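PDB 5TA0: glycoside Hydrolase from Bacteroides uniformis, which probably cleaves agarose chains as a family GH86 glycoside hydrolase, here caught with a neoagarooligosaccharide in its sugar-binding cleft. Local coordinates for residues V27-N32 with K443-I448. Sequence-based numbering, arbitrary orientation. Where two conformers were deposited one is given.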
loop_
_atom_site.group_PDB
_atom_site.type_symbol
_atom_site.label_atom_id
_atom_site.label_comp_id
_atom_site.label_asym_id
_atom_site.label_seq_id
_atom_site.Cartn_x
_atom_site.Cartn_y
_atom_site.Cartn_z
ATOM N N VAL A 27 -20.126 7.011 -15.351
ATOM C CA VAL A 27 -19.757 6.583 -14.022
ATOM C C VAL A 27 -21.067 6.299 -13.275
ATOM O O VAL A 27 -21.891 7.199 -13.115
ATOM C CB VAL A 27 -18.932 7.704 -13.355
ATOM C CG1 VAL A 27 -18.660 7.424 -11.912
ATOM C CG2 VAL A 27 -17.616 7.907 -14.085
ATOM N N GLN A 28 -21.257 5.049 -12.853
ATOM C CA GLN A 28 -22.521 4.569 -12.271
ATOM C C GLN A 28 -22.323 4.152 -10.816
ATOM O O GLN A 28 -21.355 3.444 -10.495
ATOM C CB GLN A 28 -22.983 3.363 -13.095
ATOM C CG GLN A 28 -24.326 2.756 -12.739
ATOM C CD GLN A 28 -24.756 1.680 -13.735
ATOM O OE1 GLN A 28 -24.552 0.486 -13.503
ATOM N NE2 GLN A 28 -25.310 2.104 -14.872
ATOM N N LEU A 29 -23.238 4.582 -9.949
ATOM C CA LEU A 29 -23.274 4.225 -8.537
ATOM C C LEU A 29 -24.562 3.443 -8.310
ATOM O O LEU A 29 -25.658 4.010 -8.455
ATOM C CB LEU A 29 -23.289 5.495 -7.691
ATOM C CG LEU A 29 -23.604 5.443 -6.192
ATOM C CD1 LEU A 29 -22.714 4.466 -5.472
ATOM C CD2 LEU A 29 -23.463 6.809 -5.555
ATOM N N ASN A 30 -24.455 2.161 -7.986
ATOM C CA ASN A 30 -25.622 1.344 -7.661
ATOM C C ASN A 30 -25.693 1.196 -6.145
ATOM O O ASN A 30 -25.212 0.204 -5.575
ATOM C CB ASN A 30 -25.561 -0.001 -8.389
ATOM C CG ASN A 30 -25.631 0.152 -9.899
ATOM O OD1 ASN A 30 -26.471 0.883 -10.407
ATOM N ND2 ASN A 30 -24.723 -0.483 -10.612
ATOM N N LEU A 31 -26.283 2.195 -5.478
ATOM C CA LEU A 31 -26.132 2.332 -4.022
ATOM C C LEU A 31 -26.976 1.351 -3.193
ATOM O O LEU A 31 -26.835 1.322 -1.987
ATOM C CB LEU A 31 -26.275 3.792 -3.543
ATOM C CG LEU A 31 -27.453 4.618 -4.084
ATOM C CD1 LEU A 31 -28.797 3.943 -3.799
ATOM C CD2 LEU A 31 -27.486 6.035 -3.537
ATOM N N ASN A 32 -27.803 0.538 -3.847
ATOM C CA ASN A 32 -28.527 -0.556 -3.179
ATOM C C ASN A 32 -27.850 -1.921 -3.295
ATOM O O ASN A 32 -28.365 -2.894 -2.757
ATOM C CB ASN A 32 -29.946 -0.657 -3.746
ATOM C CG ASN A 32 -29.955 -1.109 -5.189
ATOM O OD1 ASN A 32 -29.252 -0.539 -6.038
ATOM N ND2 ASN A 32 -30.754 -2.123 -5.494
ATOM N N LYS A 443 -27.484 7.505 6.175
ATOM C CA LYS A 443 -28.043 8.507 5.265
ATOM C C LYS A 443 -27.021 9.086 4.295
ATOM O O LYS A 443 -27.378 9.796 3.355
ATOM C CB LYS A 443 -28.655 9.665 6.085
ATOM C CG LYS A 443 -29.656 9.199 7.132
ATOM C CD LYS A 443 -30.402 10.324 7.819
ATOM C CE LYS A 443 -31.362 9.746 8.849
ATOM N NZ LYS A 443 -32.363 10.735 9.339
ATOM N N ASN A 444 -25.741 8.807 4.548
ATOM C CA ASN A 444 -24.652 9.372 3.759
ATOM C C ASN A 444 -24.047 8.365 2.804
ATOM O O ASN A 444 -23.836 7.207 3.180
ATOM C CB ASN A 444 -23.558 9.887 4.672
ATOM C CG ASN A 444 -23.997 11.095 5.455
ATOM O OD1 ASN A 444 -24.413 12.090 4.871
ATOM N ND2 ASN A 444 -23.916 11.019 6.762
ATOM N N VAL A 445 -23.782 8.806 1.583
ATOM C CA VAL A 445 -23.118 7.974 0.575
ATOM C C VAL A 445 -21.911 8.729 0.051
ATOM O O VAL A 445 -22.040 9.885 -0.336
ATOM C CB VAL A 445 -24.045 7.619 -0.597
ATOM C CG1 VAL A 445 -23.364 6.649 -1.563
ATOM C CG2 VAL A 445 -25.334 7.021 -0.068
ATOM N N TYR A 446 -20.760 8.067 0.015
ATOM C CA TYR A 446 -19.485 8.643 -0.427
ATOM C C TYR A 446 -19.118 7.959 -1.717
ATOM O O TYR A 446 -18.945 6.739 -1.752
ATOM C CB TYR A 446 -18.387 8.446 0.639
ATOM C CG TYR A 446 -18.801 9.029 1.944
ATOM C CD1 TYR A 446 -18.687 10.398 2.167
ATOM C CD2 TYR A 446 -19.376 8.237 2.933
ATOM C CE1 TYR A 446 -19.111 10.957 3.347
ATOM C CE2 TYR A 446 -19.805 8.790 4.136
ATOM C CZ TYR A 446 -19.662 10.154 4.324
ATOM O OH TYR A 446 -20.106 10.750 5.481
ATOM N N PHE A 447 -19.037 8.742 -2.795
ATOM C CA PHE A 447 -18.739 8.271 -4.136
ATOM C C PHE A 447 -17.372 8.841 -4.517
ATOM O O PHE A 447 -17.214 10.072 -4.625
ATOM C CB PHE A 447 -19.847 8.766 -5.068
ATOM C CG PHE A 447 -19.820 8.229 -6.476
ATOM C CD1 PHE A 447 -19.129 7.090 -6.867
ATOM C CD2 PHE A 447 -20.605 8.887 -7.436
ATOM C CE1 PHE A 447 -19.187 6.637 -8.178
ATOM C CE2 PHE A 447 -20.687 8.412 -8.723
ATOM C CZ PHE A 447 -19.993 7.299 -9.087
ATOM N N ILE A 448 -16.374 7.962 -4.629
ATOM C CA ILE A 448 -14.983 8.407 -4.847
ATOM C C ILE A 448 -14.571 8.061 -6.250
ATOM O O ILE A 448 -14.760 6.937 -6.701
ATOM C CB ILE A 448 -13.996 7.752 -3.850
ATOM C CG1 ILE A 448 -14.470 7.889 -2.401
ATOM C CG2 ILE A 448 -12.608 8.336 -4.009
ATOM C CD1 ILE A 448 -15.051 6.631 -1.803
#
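L29 and F447 are the central pair of a buried contact carried by apolar side chains, one that illustrates how two strands of a beta-sandwich pack by interleaving side chains. The strand axes stand 9.3 Å apart at their closest and run in roughly opposite directions, 153° between them, too far apart for backbone pairing. From these two segments, four aliphatic side chains and one ring meet in the interval. F447 is the long projection: CG lies anti to the backbone N (chi1 -172°), an extension that carries F447 CZ to within 4.3 Å of the backbone carbon C of Q28. L29 points the opposite way alongside it. L29 CB sits over one face of the F447 ring, 4.1 Å from the centroid and 13° off the normal, a CH-pi contact placed toward the rim, while L29 CD2 reaches back to the base of the ring, 4.0 Å from F447 CD2. That same methyl is the bump that fills the hollow between F447 and V445, L29 CD2 touching V445 CG1 tip to tip at 4.0 Å. V445 in turn fits between L29 and L31: its other branch, V445 CG2, is crossed at about a right angle by L31, whose CD2 lies 4.2 Å away where the chain turns its corner. V27 comes obliquely to the far end of the ring, though its modelled distance there is doubtful. An alanine in place of F447 would probably open a gap beside L29, whose CB would lose the ring face and whose CD2 the base of the ring. Strands 25-30 and 444-451 belong to one sheet, with 423-429 and 434-441 between them in its order, and the contact spans these while T427, Y513 and F515 pack around it.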